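Local coordinates for protein tapirin (Caldicellulosiruptor kristjanssonii, PDB 6N2B) that probably binds cellulose and so helps an extremely thermophilic bacterium attach to plant biomass, through a calcium-bearing C-terminal domain built on a beta-helix, at residues A[419-424]-A[512-517]; A[232-237]-A[246-251]; A[503-508]-A[520-525]; A[213-218]-A[238-243]; A[446-451]-A[532-537]. One frame throughout, in Å; residues are numbered along the deposited sequence.

How the contacts relate
The five contacts lie in and beside the beta-helix where its first strands meet later parts of the chain. Contacts 2 and 4 come first, with interleaved segments that share strand 240-250; their centres are 8 Å apart, with paired backbones. The other three come later: the segments of contact 1 alternate along the chain with those of contacts 3 and 5, and contact 3 nests inside the loop closed by contact 5. Contact 4 joins the groups, touching contact 1 and, 12 Å away between centres, contact 3. The centres of contacts 4 and 5 are about 23 Å apart. The loop after strand 510-513 and strand 520-522 thus pack against segment 213-218, near the first strands of the beta-helix.

Contact 1. Residues A[419-424]-A[512-517]; sequences SRMSVT and ITLGST
Leu514, just beyond the end of strand 510-513 in the strand-rich region that continues the beta-helix, takes Met421 and Val423 from the long loop after helix 408-413. Both meet a single methyl group, CD2 of Leu514. Val423 comes closer, its CG2 lying 3.8 Å from Leu514 CD2, and the two side chains cross obliquely. The first torsion of the valine sets this up: with CG1 anti to the backbone N (chi1 173°), CG2 falls beside that nitrogen and becomes the branch offered to the leucine. Met421 adds a lighter touch through its sulfur, SD standing 4.3 Å from Leu514 CD2. The backbones stay well apart, the closest CA atoms being those of Val423 and Leu514 at 7.8 Å, so the contact is wholly one of apolar side chains.

Leu514 also rests on Leu546 at the end of helix 536-546, while backbone bonds of Arg420 and Ser422 to Ile549 and Leu546 tie the loop to the end of that helix and the chain just after it. The calcium site is not involved; the side chain of its ligand Leu436 is about 12 Å from that of Leu514. This is hydrophobic packing of a long covering loop over the end of a strand in a beta-helix domain.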
# COMPACT_ATOMS: atom_id res chain seq x y z
N SER A 419 -9.51 15.66 8.06
CA SER A 419 -10.56 16.67 8.16
C SER A 419 -11.93 16.13 7.77
O SER A 419 -12.94 16.74 8.11
CB SER A 419 -10.20 17.86 7.27
OG SER A 419 -10.29 17.53 5.90
N ARG A 420 -11.98 14.98 7.09
CA ARG A 420 -13.25 14.47 6.59
C ARG A 420 -14.07 13.74 7.65
O ARG A 420 -15.23 13.38 7.37
CB ARG A 420 -13.00 13.55 5.40
CG ARG A 420 -12.05 14.12 4.38
CD ARG A 420 -12.47 15.51 3.95
NE ARG A 420 -13.81 15.56 3.34
CZ ARG A 420 -14.43 16.68 3.00
NH1 ARG A 420 -15.63 16.65 2.46
NH2 ARG A 420 -13.84 17.86 3.20
N MET A 421 -13.53 13.52 8.84
CA MET A 421 -14.21 12.76 9.88
C MET A 421 -13.88 13.37 11.23
O MET A 421 -12.93 14.16 11.37
CB MET A 421 -13.81 11.28 9.87
CG MET A 421 -12.36 11.02 10.27
SD MET A 421 -11.78 9.32 9.98
CE MET A 421 -12.20 9.10 8.24
N SER A 422 -14.67 12.99 12.23
CA SER A 422 -14.45 13.41 13.62
C SER A 422 -14.54 12.15 14.48
O SER A 422 -15.63 11.66 14.76
CB SER A 422 -15.46 14.46 14.05
OG SER A 422 -15.63 15.44 13.03
N VAL A 423 -13.39 11.62 14.88
CA VAL A 423 -13.38 10.40 15.67
C VAL A 423 -13.73 10.75 17.11
O VAL A 423 -13.12 11.64 17.71
CB VAL A 423 -12.01 9.70 15.59
CG1 VAL A 423 -11.95 8.53 16.56
CG2 VAL A 423 -11.76 9.22 14.17
N THR A 424 -14.75 10.08 17.66
CA THR A 424 -15.06 10.20 19.07
C THR A 424 -14.88 8.81 19.68
O THR A 424 -13.73 8.37 19.85
CB THR A 424 -16.48 10.77 19.30
OG1 THR A 424 -17.40 10.22 18.35
CG2 THR A 424 -16.47 12.29 19.18
N ILE A 512 -10.95 -0.56 8.79
CA ILE A 512 -10.71 0.84 9.12
C ILE A 512 -10.11 0.90 10.51
O ILE A 512 -10.69 0.40 11.48
CB ILE A 512 -12.00 1.66 9.07
CG1 ILE A 512 -12.51 1.81 7.64
CG2 ILE A 512 -11.78 2.99 9.78
CD1 ILE A 512 -14.03 1.83 7.54
N THR A 513 -8.95 1.51 10.63
CA THR A 513 -8.25 1.57 11.90
C THR A 513 -8.04 3.02 12.25
O THR A 513 -7.69 3.84 11.39
CB THR A 513 -6.93 0.81 11.83
OG1 THR A 513 -5.97 1.60 11.11
CG2 THR A 513 -7.12 -0.53 11.10
N LEU A 514 -8.26 3.36 13.52
CA LEU A 514 -8.33 4.75 13.93
C LEU A 514 -7.28 5.12 14.96
O LEU A 514 -7.12 6.32 15.23
CB LEU A 514 -9.72 5.06 14.48
CG LEU A 514 -10.83 4.76 13.47
CD1 LEU A 514 -12.16 4.49 14.14
CD2 LEU A 514 -10.96 5.90 12.51
N GLY A 515 -6.57 4.16 15.52
CA GLY A 515 -5.54 4.49 16.47
C GLY A 515 -4.30 5.04 15.80
O GLY A 515 -4.05 4.81 14.61
N SER A 516 -3.51 5.76 16.61
CA SER A 516 -2.22 6.28 16.16
C SER A 516 -1.35 5.17 15.58
O SER A 516 -0.69 5.35 14.55
CB SER A 516 -1.49 6.96 17.32
OG SER A 516 -2.34 7.92 17.93
N THR A 517 -1.33 4.02 16.24
CA THR A 517 -0.59 2.86 15.79
C THR A 517 -1.57 1.70 15.62
O THR A 517 -2.59 1.62 16.31
CB THR A 517 0.52 2.53 16.78
OG1 THR A 517 1.58 1.83 16.12
CG2 THR A 517 -0.02 1.71 17.97

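Contact 2. Residues A[232-237]-A[246-251]; sequences ERIQTQ and NNLICK
The backbones of Glu232 and Lys251 approach to 6.0 Å between CA atoms and then splay apart, reaching 21.7 Å between CA of Gln237 and CA of Asn246. Such divergence belongs to a beta-helix, in which strands 234-236 and 248-250 lie on different faces of the coil and meet through side chains directed into its core rather than by backbone pairing.

In the opening of the wedge, Ile234 faces Leu248 and Cys250. Its CG1 stands beside the backbone N and the chain runs on extended (chi2 172°), which carries CD1 forward to 4.0 Å from Leu248 CD2. The two side chains pass alongside each other, pointing in opposite directions. The same CD1 lies 4.2 Å from Cys250 CB, so one methyl group spans two residues that follow each other on the inward side of the strand.

Neighbouring coils close the core round this trio. Val255 of strand 254-257 packs against both Ile234 and Cys250, and Ile228 of strand 227-230 against Leu248. At the narrow end Lys251 turns outward, its NZ hydrogen-bonded to the carbonyl oxygens of Ile412 and Phe415.

Cys250 completes the contact where the backbones converge: its sulfur, anti to the backbone N at chi1 173°, reaches back so that SG lies 3.2 Å from the carbonyl O of Glu232.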
# COMPACT_ATOMS: atom_id res chain seq x y z
N GLU A 232 0.20 7.60 8.97
CA GLU A 232 1.57 7.58 9.45
C GLU A 232 2.40 6.52 8.72
O GLU A 232 2.39 6.49 7.49
CB GLU A 232 1.61 7.31 10.96
CG GLU A 232 0.86 8.35 11.79
CD GLU A 232 1.52 9.72 11.78
OE1 GLU A 232 2.77 9.79 11.76
OE2 GLU A 232 0.77 10.72 11.81
N ARG A 233 3.11 5.66 9.45
CA ARG A 233 4.03 4.70 8.84
C ARG A 233 3.31 3.45 8.34
O ARG A 233 2.35 2.97 8.96
CB ARG A 233 5.09 4.29 9.85
CG ARG A 233 6.14 5.34 10.15
CD ARG A 233 7.12 4.86 11.25
NE ARG A 233 7.71 3.54 11.00
CZ ARG A 233 7.27 2.39 11.53
NH1 ARG A 233 7.88 1.24 11.25
NH2 ARG A 233 6.20 2.38 12.34
N ILE A 234 3.79 2.90 7.22
CA ILE A 234 3.47 1.54 6.79
C ILE A 234 4.75 0.73 6.87
O ILE A 234 5.78 1.13 6.32
CB ILE A 234 2.88 1.48 5.37
CG1 ILE A 234 1.51 2.15 5.32
CG2 ILE A 234 2.80 0.04 4.88
CD1 ILE A 234 0.94 2.30 3.92
N GLN A 235 4.68 -0.41 7.55
CA GLN A 235 5.82 -1.30 7.67
C GLN A 235 5.31 -2.73 7.58
O GLN A 235 4.53 -3.17 8.44
CB GLN A 235 6.58 -1.07 8.97
CG GLN A 235 7.56 -2.18 9.31
CD GLN A 235 8.37 -1.87 10.57
OE1 GLN A 235 9.55 -1.53 10.49
NE2 GLN A 235 7.72 -1.98 11.74
N THR A 236 5.76 -3.44 6.56
CA THR A 236 5.36 -4.81 6.29
C THR A 236 6.51 -5.75 6.59
O THR A 236 7.66 -5.47 6.21
CB THR A 236 4.92 -4.95 4.83
OG1 THR A 236 6.04 -4.71 3.96
CG2 THR A 236 3.81 -3.96 4.52
N GLN A 237 6.22 -6.86 7.27
CA GLN A 237 7.24 -7.77 7.78
C GLN A 237 7.37 -9.06 6.96
O GLN A 237 7.68 -10.11 7.51
CB GLN A 237 6.97 -8.10 9.24
CG GLN A 237 5.60 -8.69 9.52
CD GLN A 237 5.39 -9.05 11.00
OE1 GLN A 237 4.35 -8.71 11.58
NE2 GLN A 237 6.36 -9.74 11.60
N ASN A 246 -5.89 -0.34 -6.27
CA ASN A 246 -6.01 0.86 -7.08
C ASN A 246 -5.05 1.96 -6.62
O ASN A 246 -4.24 2.47 -7.40
CB ASN A 246 -7.45 1.36 -7.06
CG ASN A 246 -8.37 0.49 -7.90
OD1 ASN A 246 -7.98 -0.02 -8.95
ND2 ASN A 246 -9.60 0.31 -7.43
N ASN A 247 -5.12 2.35 -5.36
CA ASN A 247 -4.21 3.35 -4.84
C ASN A 247 -3.58 2.87 -3.54
O ASN A 247 -4.18 2.10 -2.78
CB ASN A 247 -4.91 4.71 -4.64
CG ASN A 247 -5.79 5.12 -5.84
OD1 ASN A 247 -5.27 5.47 -6.90
ND2 ASN A 247 -7.10 5.10 -5.66
N LEU A 248 -2.35 3.32 -3.29
CA LEU A 248 -1.69 3.18 -1.99
C LEU A 248 -1.20 4.57 -1.63
O LEU A 248 -0.19 5.01 -2.16
CB LEU A 248 -0.54 2.19 -2.03
CG LEU A 248 0.12 1.76 -0.71
CD1 LEU A 248 0.96 0.55 -0.95
CD2 LEU A 248 0.99 2.83 -0.08
N ILE A 249 -1.89 5.25 -0.72
CA ILE A 249 -1.52 6.60 -0.30
C ILE A 249 -0.96 6.54 1.12
O ILE A 249 -1.64 6.10 2.05
CB ILE A 249 -2.70 7.57 -0.37
CG1 ILE A 249 -3.16 7.75 -1.81
CG2 ILE A 249 -2.32 8.88 0.32
CD1 ILE A 249 -4.47 8.47 -1.95
N CYS A 250 0.26 7.01 1.29
CA CYS A 250 0.85 7.10 2.62
C CYS A 250 1.22 8.54 2.90
O CYS A 250 2.06 9.11 2.21
CB CYS A 250 2.08 6.22 2.77
SG CYS A 250 2.88 6.53 4.37
N LYS A 251 0.59 9.13 3.92
CA LYS A 251 0.86 10.52 4.22
C LYS A 251 1.78 10.70 5.43
O LYS A 251 2.02 11.83 5.85
CB LYS A 251 -0.46 11.27 4.40
CG LYS A 251 -1.19 11.39 3.06
CD LYS A 251 -2.08 12.62 2.97
CE LYS A 251 -1.32 13.90 2.61
NZ LYS A 251 -2.27 14.99 2.20

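Contact 3. Residues A[503-508]-A[520-525]; sequences GKLVIE and INISGA
Leu505 and Ile522 meet through single methyl groups, CD2 of Leu505 lying 3.8 Å from CD1 of Ile522 as the two side chains cross at a slant. With CG1 of Ile522 anti to the backbone N (chi1 176°) and the next torsion extended, CD1 is the atom that meets the leucine, while CG2 takes the crowded position between N and the carbonyl carbon. A second, smaller touch lies nearer the turn, where the methyl group of Ala525 packs on the backbone, its CB 3.4 Å from the carbonyl O of Gly503.

Beyond this first shell, Phe489 of strand 487-489 and Ile527 of strand 526-531 each pack against both Leu505 and Ile522, so the pair belongs to a larger apolar cluster. Tyr498 covers Leu505 and Ala525 from the neighbouring hairpin strand. Backbone bonds set the strand in place: Gly503 and Leu505 both bond to Gly526, and Leu505 also to Glu528, which holds strand 504-508 parallel to strand 526-531 and brings Ala525 alongside Gly503.

Gly503 itself has a positive phi of 63°, a conformation that glycine adopts readily. Together with Lys504 it faces Asn499 across the antiparallel pair 498-499 and 504-508, and this is the classic G1 beta bulge, here at the start of a hairpin's second strand.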
# COMPACT_ATOMS: atom_id res chain seq x y z
N GLY A 503 -4.69 -22.11 4.20
CA GLY A 503 -4.11 -21.66 5.46
C GLY A 503 -4.29 -20.19 5.73
O GLY A 503 -3.44 -19.58 6.41
N LYS A 504 -5.36 -19.58 5.22
CA LYS A 504 -5.56 -18.15 5.35
C LYS A 504 -6.94 -17.82 5.91
O LYS A 504 -7.93 -18.48 5.59
CB LYS A 504 -5.39 -17.42 4.00
CG LYS A 504 -4.04 -17.57 3.32
CD LYS A 504 -3.89 -16.49 2.25
CE LYS A 504 -2.73 -16.76 1.31
NZ LYS A 504 -1.68 -17.65 1.89
N LEU A 505 -6.98 -16.81 6.76
CA LEU A 505 -8.23 -16.13 7.09
C LEU A 505 -8.66 -15.28 5.91
O LEU A 505 -7.94 -14.37 5.51
CB LEU A 505 -7.97 -15.25 8.30
CG LEU A 505 -9.01 -15.01 9.35
CD1 LEU A 505 -9.82 -16.28 9.57
CD2 LEU A 505 -8.23 -14.62 10.59
N VAL A 506 -9.82 -15.55 5.33
CA VAL A 506 -10.30 -14.81 4.17
C VAL A 506 -11.36 -13.81 4.61
O VAL A 506 -12.54 -14.15 4.80
CB VAL A 506 -10.81 -15.75 3.08
CG1 VAL A 506 -11.36 -14.95 1.92
CG2 VAL A 506 -9.69 -16.66 2.60
N ILE A 507 -10.98 -12.54 4.77
CA ILE A 507 -11.91 -11.48 5.10
C ILE A 507 -12.30 -10.75 3.83
O ILE A 507 -11.45 -10.14 3.17
CB ILE A 507 -11.29 -10.50 6.11
CG1 ILE A 507 -10.88 -11.24 7.39
CG2 ILE A 507 -12.28 -9.38 6.40
CD1 ILE A 507 -9.72 -10.60 8.11
N GLU A 508 -13.59 -10.78 3.50
CA GLU A 508 -14.14 -10.05 2.37
C GLU A 508 -14.87 -8.82 2.91
O GLU A 508 -15.90 -8.96 3.59
CB GLU A 508 -15.09 -10.93 1.56
CG GLU A 508 -14.50 -12.25 1.09
CD GLU A 508 -15.23 -12.82 -0.14
OE1 GLU A 508 -15.95 -12.06 -0.81
OE2 GLU A 508 -15.07 -14.03 -0.45
N ILE A 520 -1.94 -5.73 12.99
CA ILE A 520 -2.65 -7.00 12.85
C ILE A 520 -1.71 -8.09 13.33
O ILE A 520 -0.55 -8.14 12.92
CB ILE A 520 -3.07 -7.26 11.39
CG1 ILE A 520 -3.40 -5.95 10.71
CG2 ILE A 520 -4.28 -8.21 11.31
CD1 ILE A 520 -3.80 -6.13 9.30
N ASN A 521 -2.20 -8.94 14.22
CA ASN A 521 -1.44 -10.07 14.71
C ASN A 521 -2.27 -11.32 14.53
O ASN A 521 -3.48 -11.30 14.74
CB ASN A 521 -1.07 -9.91 16.17
CG ASN A 521 -0.14 -8.74 16.40
OD1 ASN A 521 0.93 -8.66 15.80
ND2 ASN A 521 -0.55 -7.82 17.27
N ILE A 522 -1.62 -12.41 14.14
CA ILE A 522 -2.32 -13.67 13.93
C ILE A 522 -1.31 -14.79 14.09
O ILE A 522 -0.14 -14.63 13.75
CB ILE A 522 -3.01 -13.69 12.54
CG1 ILE A 522 -3.67 -15.03 12.28
CG2 ILE A 522 -2.02 -13.39 11.48
CD1 ILE A 522 -4.52 -15.06 11.02
N SER A 523 -1.78 -15.91 14.61
CA SER A 523 -0.93 -17.05 14.95
C SER A 523 -1.20 -18.19 13.98
O SER A 523 -2.31 -18.73 13.96
CB SER A 523 -1.20 -17.50 16.38
OG SER A 523 -1.47 -16.37 17.19
N GLY A 524 -0.20 -18.55 13.19
CA GLY A 524 -0.28 -19.73 12.35
C GLY A 524 -1.19 -19.65 11.15
O GLY A 524 -1.75 -20.67 10.75
N ALA A 525 -1.34 -18.46 10.55
CA ALA A 525 -2.15 -18.33 9.33
C ALA A 525 -1.91 -16.96 8.71
O ALA A 525 -1.54 -16.01 9.39
CB ALA A 525 -3.64 -18.52 9.62

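Contact 4. Residues A[213-218]-A[238-243]; sequences GSFLPN and GEFKAI
Phe240 packs against Pro217 and Phe215, and these three rings form the close part of the contact. Pro217 supplies CG, 4.0 Å from CD1 of Phe240 and nearly as near to CE1, with the two side chains crossing at about a right angle. The CG of Phe240 is anti to its own nitrogen (chi1 175°), and this sends the ring from strand 240-242 toward the loop 213-218. Phe215 is the more distant partner, its CE2 4.4 Å from Phe240 CE1. Within the loop Pro217 lies over a face of Phe215, its CD 3.8 Å above the ring plane, over the centre.

The cluster lies in the core near the beginning of the beta-helix, where Phe221 and Ile264 from adjacent strands also touch Phe240, and Ile520 and Phe518 touch Phe215.

Toward Gly238 the packing gives way to water. The carbonyl oxygens of Asn218 and Gly238 are 4.4 Å apart, and one water molecule donates to both, at 2.8 Å from Asn218 O and 3.2 Å from Gly238 O. Since the two carbonyls are both acceptors, the water supplies the protons that neither has. Farther out, on the partly exposed flank of the strand, Glu239 and Lys241 form a long salt bridge.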
# COMPACT_ATOMS: atom_id res chain seq x y z
N GLY A 213 -3.87 6.17 11.68
CA GLY A 213 -2.50 6.19 12.11
C GLY A 213 -1.64 5.31 11.23
O GLY A 213 -1.74 5.36 10.00
N SER A 214 -0.80 4.49 11.85
CA SER A 214 0.09 3.60 11.13
C SER A 214 -0.64 2.31 10.76
O SER A 214 -1.76 2.03 11.21
CB SER A 214 1.31 3.28 11.98
OG SER A 214 1.03 2.18 12.84
N PHE A 215 0.03 1.49 9.94
CA PHE A 215 -0.52 0.23 9.44
C PHE A 215 0.62 -0.78 9.38
O PHE A 215 1.46 -0.72 8.47
CB PHE A 215 -1.18 0.38 8.08
CG PHE A 215 -1.55 -0.92 7.45
CD1 PHE A 215 -2.32 -1.85 8.14
CD2 PHE A 215 -1.14 -1.23 6.17
CE1 PHE A 215 -2.66 -3.05 7.55
CE2 PHE A 215 -1.48 -2.43 5.58
CZ PHE A 215 -2.24 -3.34 6.27
N LEU A 216 0.67 -1.69 10.34
CA LEU A 216 1.71 -2.70 10.41
C LEU A 216 1.06 -4.07 10.28
O LEU A 216 0.69 -4.69 11.29
CB LEU A 216 2.51 -2.60 11.70
CG LEU A 216 2.96 -1.15 11.98
CD1 LEU A 216 2.99 -0.82 13.48
CD2 LEU A 216 4.28 -0.89 11.34
N PRO A 217 0.92 -4.58 9.06
CA PRO A 217 0.28 -5.88 8.86
C PRO A 217 1.17 -7.01 9.31
O PRO A 217 2.39 -6.87 9.51
CB PRO A 217 0.04 -5.93 7.34
CG PRO A 217 1.12 -5.12 6.77
CD PRO A 217 1.36 -3.99 7.77
N ASN A 218 0.54 -8.16 9.48
CA ASN A 218 1.22 -9.38 9.83
C ASN A 218 1.98 -9.94 8.64
O ASN A 218 1.69 -9.64 7.47
CB ASN A 218 0.21 -10.42 10.31
CG ASN A 218 -0.92 -10.59 9.32
OD1 ASN A 218 -1.77 -9.73 9.19
ND2 ASN A 218 -0.90 -11.70 8.57
N GLY A 238 7.16 -8.99 5.66
CA GLY A 238 7.41 -10.13 4.82
C GLY A 238 6.13 -10.70 4.23
O GLY A 238 5.05 -10.62 4.84
N GLU A 239 6.25 -11.26 3.03
CA GLU A 239 5.14 -11.88 2.31
C GLU A 239 3.93 -10.96 2.22
O GLU A 239 2.79 -11.38 2.39
CB GLU A 239 4.73 -13.21 2.96
CG GLU A 239 5.76 -14.31 2.87
CD GLU A 239 6.03 -14.77 1.45
OE1 GLU A 239 5.14 -14.64 0.58
OE2 GLU A 239 7.16 -15.27 1.22
N PHE A 240 4.19 -9.68 1.98
CA PHE A 240 3.11 -8.72 1.81
C PHE A 240 2.76 -8.60 0.33
O PHE A 240 3.64 -8.40 -0.50
CB PHE A 240 3.49 -7.36 2.38
CG PHE A 240 2.46 -6.30 2.13
CD1 PHE A 240 1.37 -6.17 2.97
CD2 PHE A 240 2.56 -5.46 1.04
CE1 PHE A 240 0.41 -5.21 2.74
CE2 PHE A 240 1.61 -4.50 0.80
CZ PHE A 240 0.53 -4.37 1.65
N LYS A 241 1.48 -8.75 -0.00
CA LYS A 241 1.04 -8.72 -1.40
C LYS A 241 -0.17 -7.82 -1.57
O LYS A 241 -1.15 -7.91 -0.81
CB LYS A 241 0.72 -10.12 -1.90
CG LYS A 241 1.95 -10.93 -2.19
CD LYS A 241 1.62 -12.41 -2.22
CE LYS A 241 2.56 -13.17 -3.13
NZ LYS A 241 3.98 -13.03 -2.68
N ALA A 242 -0.10 -6.95 -2.56
CA ALA A 242 -1.23 -6.14 -3.00
C ALA A 242 -1.54 -6.53 -4.44
O ALA A 242 -0.76 -6.24 -5.35
CB ALA A 242 -0.88 -4.66 -2.87
N ILE A 243 -2.66 -7.21 -4.65
CA ILE A 243 -3.03 -7.68 -5.98
C ILE A 243 -4.22 -6.88 -6.48
O ILE A 243 -5.31 -6.94 -5.90
CB ILE A 243 -3.36 -9.18 -5.99
CG1 ILE A 243 -2.21 -9.99 -5.41
CG2 ILE A 243 -3.67 -9.64 -7.39
CD1 ILE A 243 -2.57 -11.45 -5.20
O HOH W 1 3.79 -8.06 6.39

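Contact 5. Residues A[446-451]-A[532-537]; sequences PWEIVV and KRAGST
Glu448 sends its carboxylate to the backbone of Gly535, just ahead of helix 536-546. From CB the chain turns so that CG stands beside the backbone N (chi1 -55°), then runs extended to the carboxylate. CB and CG serve as the reach, bringing CD to 3.7 Å from Gly535 N. OE1 makes the main contact: it accepts the N-H of Gly535 at 2.9 Å between N and OE1, with an angle of 158° at the hydrogen, using its syn lone pair. OE1 also comes within 4.3 Å of Ala534 CB.

Gly535 is the N-cap residue of helix 536-546, so one hydrogen bond ties strand 448-453 to the residue from which the helix starts. A carboxylate at this end would probably also be favoured by the helix dipole. The side chain packs on Ile538 in the first turn and on Arg478 of the adjoining strand.

With an alanine in place of Glu448 the Gly535 N-H is likely to lose its acceptor, and the start of the helix would be freer to shift against the strand. OE2, the other oxygen, takes a different partner, a water that donates to it at 3.0 Å between the water oxygen and Glu448 OE2. The same water also makes a weak bond to Arg533 O.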
# COMPACT_ATOMS: atom_id res chain seq x y z
N PRO A 446 -23.91 -11.65 0.08
CA PRO A 446 -24.03 -12.19 1.43
C PRO A 446 -24.36 -11.15 2.48
O PRO A 446 -24.28 -9.95 2.21
CB PRO A 446 -22.63 -12.75 1.71
CG PRO A 446 -21.92 -12.76 0.39
CD PRO A 446 -22.51 -11.65 -0.37
N TRP A 447 -24.72 -11.61 3.68
CA TRP A 447 -24.97 -10.70 4.79
C TRP A 447 -23.74 -9.85 5.07
O TRP A 447 -22.60 -10.30 4.93
CB TRP A 447 -25.33 -11.48 6.05
CG TRP A 447 -26.59 -12.26 5.97
CD1 TRP A 447 -27.59 -12.14 5.03
CD2 TRP A 447 -27.01 -13.29 6.87
NE1 TRP A 447 -28.60 -13.03 5.30
CE2 TRP A 447 -28.27 -13.75 6.42
CE3 TRP A 447 -26.44 -13.86 8.01
CZ2 TRP A 447 -28.96 -14.76 7.07
CZ3 TRP A 447 -27.13 -14.86 8.66
CH2 TRP A 447 -28.38 -15.30 8.19
N GLU A 448 -23.98 -8.61 5.49
CA GLU A 448 -22.91 -7.67 5.78
C GLU A 448 -23.03 -7.23 7.23
O GLU A 448 -24.13 -6.99 7.73
CB GLU A 448 -22.99 -6.46 4.84
CG GLU A 448 -22.97 -6.80 3.35
CD GLU A 448 -22.85 -5.56 2.46
OE1 GLU A 448 -22.66 -4.43 3.00
OE2 GLU A 448 -22.95 -5.71 1.21
N ILE A 449 -21.90 -7.17 7.92
CA ILE A 449 -21.89 -6.68 9.30
C ILE A 449 -20.62 -5.88 9.46
O ILE A 449 -19.57 -6.25 8.93
CB ILE A 449 -21.97 -7.82 10.34
CG1 ILE A 449 -21.78 -7.26 11.76
CG2 ILE A 449 -20.96 -8.92 10.08
CD1 ILE A 449 -22.36 -8.16 12.87
N VAL A 450 -20.73 -4.74 10.13
CA VAL A 450 -19.57 -3.96 10.54
C VAL A 450 -19.42 -4.12 12.04
O VAL A 450 -20.41 -4.04 12.79
CB VAL A 450 -19.70 -2.49 10.14
CG1 VAL A 450 -21.04 -1.93 10.58
CG2 VAL A 450 -18.56 -1.71 10.75
N VAL A 451 -18.19 -4.38 12.49
CA VAL A 451 -17.90 -4.60 13.90
C VAL A 451 -17.04 -3.44 14.40
O VAL A 451 -15.97 -3.17 13.85
CB VAL A 451 -17.22 -5.96 14.10
CG1 VAL A 451 -16.76 -6.13 15.55
CG2 VAL A 451 -18.21 -7.07 13.70
N LYS A 532 -14.33 -5.52 -0.69
CA LYS A 532 -15.70 -5.51 -1.19
C LYS A 532 -16.37 -4.25 -0.67
O LYS A 532 -16.50 -4.08 0.55
CB LYS A 532 -16.49 -6.76 -0.77
CG LYS A 532 -15.96 -8.08 -1.34
CD LYS A 532 -16.42 -8.31 -2.78
CE LYS A 532 -15.75 -9.54 -3.40
NZ LYS A 532 -16.29 -9.96 -4.74
N ARG A 533 -16.77 -3.36 -1.58
CA ARG A 533 -17.41 -2.12 -1.18
C ARG A 533 -18.69 -2.40 -0.40
O ARG A 533 -19.51 -3.23 -0.80
CB ARG A 533 -17.74 -1.27 -2.40
CG ARG A 533 -18.13 0.14 -2.06
CD ARG A 533 -18.48 0.93 -3.29
NE ARG A 533 -18.17 2.33 -3.06
CZ ARG A 533 -17.03 2.92 -3.41
NH1 ARG A 533 -16.84 4.20 -3.12
NH2 ARG A 533 -16.08 2.22 -4.04
N ALA A 534 -18.86 -1.68 0.71
CA ALA A 534 -20.01 -1.90 1.59
C ALA A 534 -21.31 -1.38 0.98
O ALA A 534 -21.33 -0.36 0.28
CB ALA A 534 -19.79 -1.23 2.95
N GLY A 535 -22.40 -2.07 1.29
CA GLY A 535 -23.74 -1.57 1.02
C GLY A 535 -24.09 -0.37 1.90
O GLY A 535 -23.34 0.05 2.79
N SER A 536 -25.28 0.17 1.65
CA SER A 536 -25.57 1.51 2.18
C SER A 536 -25.85 1.48 3.68
O SER A 536 -25.45 2.40 4.41
CB SER A 536 -26.72 2.13 1.40
OG SER A 536 -27.68 1.16 1.08
N THR A 537 -26.53 0.44 4.17
CA THR A 537 -26.72 0.27 5.61
C THR A 537 -25.39 0.33 6.33
O THR A 537 -25.26 0.98 7.37
CB THR A 537 -27.41 -1.06 5.89
OG1 THR A 537 -28.63 -1.15 5.15
CG2 THR A 537 -27.72 -1.21 7.35
O HOH W 2 -20.14 -6.32 0.24